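Local coordinates for Rnh (Ribonuclease H) (Chlorobaculum tepidum, PDB 3H08), which probably cleaves the RNA strand of RNA-DNA hybrids as a magnesium-dependent endonuclease of the RNase H family, at residues A[2-14]-A[19-31]. The protein carries 3 engineered substitutions. Numbering follows the deposited sequence. Where two conformers were deposited one is given.
Sequences EKTITIYTDGAAS and KGGWGALLMYGSS. Engineered in segment 2-14: Ala13 (natural residue Cys).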
ATOM      1  N   GLU A   2       7.621   9.471  17.199  1.00 32.82           N
ATOM      2  CA  GLU A   2       7.491   8.489  18.316  1.00 31.73           C
ATOM      3  C   GLU A   2       6.135   7.731  18.305  1.00 29.99           C
ATOM      4  O   GLU A   2       5.972   6.822  19.097  1.00 30.64           O
ATOM      5  CB  GLU A   2       7.721   9.164  19.679  1.00 32.17           C
ATOM      6  CG  GLU A   2       6.675  10.232  20.084  1.00 33.91           C
ATOM      7  CD  GLU A   2       7.232  11.320  21.020  1.00 35.53           C
ATOM      8  OE1 GLU A   2       8.188  11.059  21.804  1.00 39.79           O
ATOM      9  OE2 GLU A   2       6.699  12.459  20.993  1.00 40.85           O
ATOM     10  N   LYS A   3       5.192   8.102  17.425  1.00 28.36           N
ATOM     11  CA  LYS A   3       3.817   7.532  17.448  1.00 27.56           C
ATOM     12  C   LYS A   3       3.828   6.173  16.761  1.00 27.10           C
ATOM     13  O   LYS A   3       4.575   5.980  15.792  1.00 27.12           O
ATOM     14  CB  LYS A   3       2.837   8.415  16.672  1.00 28.23           C
ATOM     15  CG  LYS A   3       2.651   9.869  17.087  1.00 29.19           C
ATOM     16  CD  LYS A   3       1.609  10.481  16.127  1.00 30.21           C
ATOM     17  CE  LYS A   3       1.352  11.946  16.322  1.00 32.82           C
ATOM     18  NZ  LYS A   3       0.265  12.335  15.369  1.00 35.78           N
ATOM     19  N   THR A   4       3.017   5.236  17.246  1.00 25.54           N
ATOM     20  CA  THR A   4       2.709   4.030  16.460  1.00 24.67           C
ATOM     21  C   THR A   4       1.366   4.218  15.793  1.00 23.77           C
ATOM     22  O   THR A   4       0.315   4.386  16.459  1.00 23.96           O
ATOM     23  CB  THR A   4       2.684   2.741  17.274  1.00 25.85           C
ATOM     24  OG1 THR A   4       3.955   2.547  17.910  1.00 28.06           O
ATOM     25  CG2 THR A   4       2.339   1.559  16.378  1.00 27.52           C
ATOM     26  N   ILE A   5       1.408   4.211  14.461  0.50 23.08           N
ATOM     27  CA  ILE A   5       0.268   4.473  13.593  0.50 22.31           C
ATOM     28  C   ILE A   5      -0.085   3.214  12.832  0.50 21.60           C
ATOM     29  O   ILE A   5       0.771   2.628  12.170  0.50 20.68           O
ATOM     30  CB  ILE A   5       0.615   5.561  12.524  0.50 22.59           C
ATOM     31  CG1 ILE A   5       1.277   6.769  13.167  0.50 23.02           C
ATOM     32  CG2 ILE A   5      -0.614   5.978  11.766  0.50 23.03           C
ATOM     33  CD1 ILE A   5       0.451   7.432  14.240  0.50 24.09           C
ATOM     34  N   THR A   6      -1.362   2.844  12.836  1.00 21.22           N
ATOM     35  CA  THR A   6      -1.789   1.644  12.131  1.00 20.72           C
ATOM     36  C   THR A   6      -2.428   2.106  10.806  1.00 21.85           C
ATOM     37  O   THR A   6      -3.231   3.021  10.797  1.00 21.91           O
ATOM     38  CB  THR A   6      -2.728   0.835  13.014  1.00 21.70           C
ATOM     39  OG1 THR A   6      -2.057   0.518  14.231  1.00 21.96           O
ATOM     40  CG2 THR A   6      -3.196  -0.437  12.324  1.00 22.12           C
ATOM     41  N   ILE A   7      -2.020   1.480   9.697  1.00 20.79           N
ATOM     42  CA  ILE A   7      -2.475   1.860   8.374  1.00 20.58           C
ATOM     43  C   ILE A   7      -3.038   0.640   7.691  1.00 21.14           C
ATOM     44  O   ILE A   7      -2.423  -0.418   7.670  1.00 21.79           O
ATOM     45  CB  ILE A   7      -1.334   2.486   7.523  1.00 21.50           C
ATOM     46  CG1 ILE A   7      -0.675   3.611   8.298  1.00 22.39           C
ATOM     47  CG2 ILE A   7      -1.860   2.946   6.210  1.00 24.03           C
ATOM     48  CD1 ILE A   7       0.380   4.338   7.530  1.00 24.08           C
ATOM     49  N   TYR A   8      -4.219   0.822   7.114  1.00 21.17           N
ATOM     50  CA  TYR A   8      -4.946  -0.213   6.382  1.00 20.84           C
ATOM     51  C   TYR A   8      -5.017   0.219   4.933  1.00 21.78           C
ATOM     52  O   TYR A   8      -5.484   1.302   4.640  1.00 22.38           O
ATOM     53  CB  TYR A   8      -6.322  -0.379   6.956  1.00 20.89           C
ATOM     54  CG  TYR A   8      -6.338  -0.724   8.417  1.00 20.28           C
ATOM     55  CD1 TYR A   8      -6.338  -2.047   8.834  1.00 20.93           C
ATOM     56  CD2 TYR A   8      -6.334   0.272   9.399  1.00 21.17           C
ATOM     57  CE1 TYR A   8      -6.366  -2.382  10.178  1.00 21.05           C
ATOM     58  CE2 TYR A   8      -6.353  -0.058  10.727  1.00 21.08           C
ATOM     59  CZ  TYR A   8      -6.349  -1.387  11.121  1.00 21.03           C
ATOM     60  OH  TYR A   8      -6.423  -1.722  12.470  1.00 23.92           O
ATOM     61  N   THR A   9      -4.511  -0.601   4.036  1.00 22.19           N
ATOM     62  CA  THR A   9      -4.382  -0.214   2.637  1.00 24.15           C
ATOM     63  C   THR A   9      -5.095  -1.216   1.725  1.00 26.03           C
ATOM     64  O   THR A   9      -5.104  -2.441   1.985  1.00 28.54           O
ATOM     65  CB  THR A   9      -2.889  -0.075   2.234  1.00 25.19           C
ATOM     66  OG1 THR A   9      -2.254  -1.363   2.228  1.00 27.70           O
ATOM     67  CG2 THR A   9      -2.170   0.850   3.161  1.00 26.60           C
ATOM     68  N   ASP A  10      -5.608  -0.720   0.597  1.00 25.47           N
ATOM     69  CA  ASP A  10      -6.252  -1.576  -0.415  1.00 25.30           C
ATOM     70  C   ASP A  10      -6.136  -0.938  -1.771  1.00 24.91           C
ATOM     71  O   ASP A  10      -6.196   0.264  -1.901  1.00 24.77           O
ATOM     72  CB  ASP A  10      -7.755  -1.838  -0.103  1.00 26.28           C
ATOM     73  CG  ASP A  10      -8.377  -3.012  -0.931  1.00 32.17           C
ATOM     74  OD1 ASP A  10      -8.565  -2.861  -2.178  1.00 44.13           O
ATOM     75  OD2 ASP A  10      -8.807  -4.059  -0.329  1.00 41.41           O
ATOM     76  N   GLY A  11      -6.026  -1.775  -2.793  1.00 25.44           N
ATOM     77  CA  GLY A  11      -6.100  -1.300  -4.152  1.00 25.51           C
ATOM     78  C   GLY A  11      -7.002  -2.195  -4.959  1.00 26.68           C
ATOM     79  O   GLY A  11      -7.174  -3.366  -4.632  1.00 29.53           O
ATOM     80  N   ALA A  12      -7.551  -1.637  -6.016  1.00 26.71           N
ATOM     81  CA  ALA A  12      -8.513  -2.323  -6.901  1.00 27.03           C
ATOM     82  C   ALA A  12      -8.263  -1.867  -8.328  1.00 26.68           C
ATOM     83  O   ALA A  12      -7.949  -0.734  -8.552  1.00 25.60           O
ATOM     84  CB  ALA A  12      -9.956  -1.964  -6.480  1.00 27.96           C
ATOM     85  N   ALA A  13      -8.360  -2.783  -9.277  1.00 26.89           N
ATOM     86  CA  ALA A  13      -8.401  -2.407 -10.684  1.00 26.84           C
ATOM     87  C   ALA A  13      -9.207  -3.370 -11.455  1.00 28.06           C
ATOM     88  O   ALA A  13      -9.286  -4.563 -11.130  1.00 26.10           O
ATOM     89  CB  ALA A  13      -7.036  -2.326 -11.285  1.00 27.72           C
ATOM     90  N   SER A  14      -9.794  -2.827 -12.505  1.00 29.34           N
ATOM     91  CA  SER A  14     -10.631  -3.566 -13.381  1.00 31.64           C
ATOM     92  C   SER A  14      -9.719  -3.859 -14.541  1.00 32.57           C
ATOM     93  O   SER A  14      -9.636  -3.093 -15.505  1.00 34.88           O
ATOM     94  CB  SER A  14     -11.877  -2.748 -13.823  1.00 32.69           C
ATOM     95  OG  SER A  14     -11.766  -1.369 -13.455  1.00 33.58           O
ATOM     96  N   LYS A  19      -8.927   0.661 -15.287  1.00 25.27           N
ATOM     97  CA  LYS A  19      -9.123   1.747 -14.337  1.00 25.55           C
ATOM     98  C   LYS A  19      -8.915   1.210 -12.940  1.00 24.54           C
ATOM     99  O   LYS A  19      -9.349   0.112 -12.636  1.00 24.64           O
ATOM    100  CB  LYS A  19     -10.536   2.308 -14.442  1.00 26.52           C
ATOM    101  CG  LYS A  19     -10.803   3.117 -15.673  1.00 27.25           C
ATOM    102  CD  LYS A  19     -12.219   3.682 -15.637  1.00 28.97           C
ATOM    103  CE  LYS A  19     -12.390   4.774 -16.672  1.00 31.21           C
ATOM    104  NZ  LYS A  19     -12.595   4.232 -18.041  1.00 35.51           N
ATOM    105  N   GLY A  20      -8.224   1.972 -12.107  1.00 23.20           N
ATOM    106  CA  GLY A  20      -7.939   1.523 -10.774  1.00 23.19           C
ATOM    107  C   GLY A  20      -8.046   2.587  -9.724  1.00 22.49           C
ATOM    108  O   GLY A  20      -8.121   3.773 -10.009  1.00 22.39           O
ATOM    109  N   GLY A  21      -8.058   2.140  -8.483  1.00 22.77           N
ATOM    110  CA  GLY A  21      -8.065   3.037  -7.353  1.00 21.99           C
ATOM    111  C   GLY A  21      -7.321   2.441  -6.183  1.00 22.01           C
ATOM    112  O   GLY A  21      -7.076   1.233  -6.111  1.00 21.51           O
ATOM    113  N   TRP A  22      -7.014   3.313  -5.238  1.00 21.32           N
ATOM    114  CA  TRP A  22      -6.372   2.926  -4.009  1.00 21.48           C
ATOM    115  C   TRP A  22      -6.997   3.692  -2.855  1.00 21.76           C
ATOM    116  O   TRP A  22      -7.537   4.793  -3.027  1.00 22.47           O
ATOM    117  CB  TRP A  22      -4.832   3.182  -4.060  1.00 22.90           C
ATOM    118  CG  TRP A  22      -4.474   4.566  -4.461  1.00 23.83           C
ATOM    119  CD1 TRP A  22      -4.255   5.036  -5.733  1.00 25.65           C
ATOM    120  CD2 TRP A  22      -4.366   5.702  -3.604  1.00 24.41           C
ATOM    121  NE1 TRP A  22      -4.010   6.380  -5.703  1.00 26.21           N
ATOM    122  CE2 TRP A  22      -4.083   6.815  -4.413  1.00 26.76           C
ATOM    123  CE3 TRP A  22      -4.458   5.886  -2.224  1.00 25.26           C
ATOM    124  CZ2 TRP A  22      -3.917   8.074  -3.893  1.00 26.63           C
ATOM    125  CZ3 TRP A  22      -4.340   7.150  -1.738  1.00 25.90           C
ATOM    126  CH2 TRP A  22      -4.044   8.213  -2.557  1.00 25.92           C
ATOM    127  N   GLY A  23      -6.853   3.124  -1.662  1.00 21.93           N
ATOM    128  CA  GLY A  23      -7.371   3.750  -0.476  1.00 21.65           C
ATOM    129  C   GLY A  23      -6.516   3.370   0.720  1.00 21.36           C
ATOM    130  O   GLY A  23      -5.902   2.297   0.759  1.00 22.79           O
ATOM    131  N   ALA A  24      -6.469   4.250   1.694  1.00 22.61           N
ATOM    132  CA  ALA A  24      -5.771   3.966   2.940  1.00 22.43           C
ATOM    133  C   ALA A  24      -6.504   4.656   4.087  1.00 21.87           C
ATOM    134  O   ALA A  24      -6.977   5.782   3.952  1.00 22.37           O
ATOM    135  CB  ALA A  24      -4.308   4.412   2.881  1.00 24.06           C
ATOM    136  N   LEU A  25      -6.527   3.981   5.219  1.00 24.17           N
ATOM    137  CA  LEU A  25      -7.087   4.469   6.453  1.00 23.86           C
ATOM    138  C   LEU A  25      -5.956   4.426   7.472  1.00 23.40           C
ATOM    139  O   LEU A  25      -5.332   3.368   7.694  1.00 24.29           O
ATOM    140  CB  LEU A  25      -8.238   3.552   6.895  1.00 23.80           C
ATOM    141  CG  LEU A  25      -8.927   3.840   8.192  1.00 27.66           C
ATOM    142  CD1 LEU A  25      -9.296   5.247   8.265  1.00 31.83           C
ATOM    143  CD2 LEU A  25     -10.151   2.933   8.277  1.00 29.31           C
ATOM    144  N   LEU A  26      -5.642   5.600   8.008  1.00 22.78           N
ATOM    145  CA  LEU A  26      -4.600   5.779   9.009  1.00 23.05           C
ATOM    146  C   LEU A  26      -5.256   5.966  10.352  1.00 22.50           C
ATOM    147  O   LEU A  26      -6.184   6.768  10.480  1.00 23.42           O
ATOM    148  CB  LEU A  26      -3.735   7.017   8.688  1.00 23.40           C
ATOM    149  CG  LEU A  26      -2.782   6.871   7.503  1.00 23.97           C
ATOM    150  CD1 LEU A  26      -3.474   7.126   6.220  1.00 27.66           C
ATOM    151  CD2 LEU A  26      -1.605   7.787   7.662  1.00 26.49           C
ATOM    152  N   MET A  27      -4.793   5.243  11.352  1.00 22.16           N
ATOM    153  CA  MET A  27      -5.402   5.233  12.669  1.00 23.87           C
ATOM    154  C   MET A  27      -4.373   5.475  13.772  1.00 23.30           C
ATOM    155  O   MET A  27      -3.324   4.859  13.812  1.00 22.39           O
ATOM    156  CB  MET A  27      -6.064   3.869  12.875  1.00 25.32           C
ATOM    157  CG  MET A  27      -6.587   3.654  14.215  1.00 27.37           C
ATOM    158  SD  MET A  27      -7.208   1.977  14.288  1.00 31.60           S
ATOM    159  CE  MET A  27      -8.485   2.035  13.065  1.00 32.37           C
ATOM    160  N   TYR A  28      -4.705   6.380  14.685  1.00 23.83           N
ATOM    161  CA  TYR A  28      -3.920   6.609  15.891  1.00 24.18           C
ATOM    162  C   TYR A  28      -4.905   6.848  17.045  1.00 23.06           C
ATOM    163  O   TYR A  28      -5.490   7.921  17.159  1.00 22.66           O
ATOM    164  CB  TYR A  28      -3.002   7.790  15.663  1.00 26.56           C
ATOM    165  CG  TYR A  28      -2.148   8.149  16.846  1.00 26.71           C
ATOM    166  CD1 TYR A  28      -1.206   7.259  17.358  1.00 29.32           C
ATOM    167  CD2 TYR A  28      -2.270   9.400  17.460  1.00 28.75           C
ATOM    168  CE1 TYR A  28      -0.444   7.600  18.464  1.00 29.53           C
ATOM    169  CE2 TYR A  28      -1.511   9.744  18.533  1.00 28.80           C
ATOM    170  CZ  TYR A  28      -0.602   8.856  19.035  1.00 29.35           C
ATOM    171  OH  TYR A  28       0.137   9.235  20.124  1.00 30.31           O
ATOM    172  N   GLY A  29      -5.103   5.829  17.874  1.00 23.03           N
ATOM    173  CA  GLY A  29      -6.168   5.821  18.860  1.00 23.82           C
ATOM    174  C   GLY A  29      -7.517   6.077  18.230  1.00 24.71           C
ATOM    175  O   GLY A  29      -7.911   5.410  17.253  1.00 25.84           O
ATOM    176  N   SER A  30      -8.214   7.084  18.748  1.00 24.19           N
ATOM    177  CA  SER A  30      -9.517   7.453  18.194  1.00 24.65           C
ATOM    178  C   SER A  30      -9.425   8.359  16.954  1.00 25.36           C
ATOM    179  O   SER A  30     -10.440   8.614  16.305  1.00 25.10           O
ATOM    180  CB  SER A  30     -10.372   8.122  19.259  1.00 25.04           C
ATOM    181  OG  SER A  30      -9.743   9.300  19.669  1.00 23.52           O
ATOM    182  N   SER A  31      -8.223   8.830  16.615  0.50 25.27           N
ATOM    183  CA  SER A  31      -8.056   9.625  15.402  0.50 26.03           C
ATOM    184  C   SER A  31      -7.961   8.752  14.159  0.50 25.87           C
ATOM    185  O   SER A  31      -7.318   7.694  14.167  0.50 25.91           O
ATOM    186  CB  SER A  31      -6.821  10.510  15.485  0.50 25.99           C
ATOM    187  OG  SER A  31      -5.663   9.756  15.723  0.50 28.78           O
TER
HETATM  188  O   HOH W   1     -11.339  -0.461 -16.788  1.00 35.72           O
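Thr6, Tyr8, Asp10 and Ala12 pair with Met27, Leu25, Gly23 and Gly21 through two N-H...O bonds each, 2.8 to 3.0 Å from N to O, in an antiparallel hairpin whose strand directions differ by 171°. Where the two strands are joined, Lys19 O accepts twice: Ser14 N approaches nearly along the C=O axis, while Ser14 OG, also 3.0 Å from Lys19 O, comes in tilted from the carbonyl plane. Between these pairs, CA-H groups such as Ala24 CA, 3.2 Å from Tyr8 O, meet carbonyls. At the opposite end, beside the type II' turn from Tyr28 to Ser31, Tyr28 CG is anti to the backbone N (chi1 179°), which carries the ring across to Lys3. Lys3 CD lies over the ring centre, a CH-pi contact 4.0 Å from the centroid, and Thr4 O meets the edge at CD1. An alanine in place of Lys3 is likely to strip the CG and CD methylenes from that face of Tyr28, leaving CB alone against the ring's CE1 side. Ile7 and Leu26 lie side by side, with Ile7 CG1 4.0 Å from Leu26 CG; on the opposite face of the sheet, Met27 CE obliquely approaches Tyr8 CE2. This hairpin opens the RNase H fold: strand 31-39 flanks strand 18-28, strand 64-69 flanks 4-13, Trp22 packs on helix 44-57, and the Asp10 carboxylate lies close to that of Asp135 in helix 129-144, both predicted magnesium ligands.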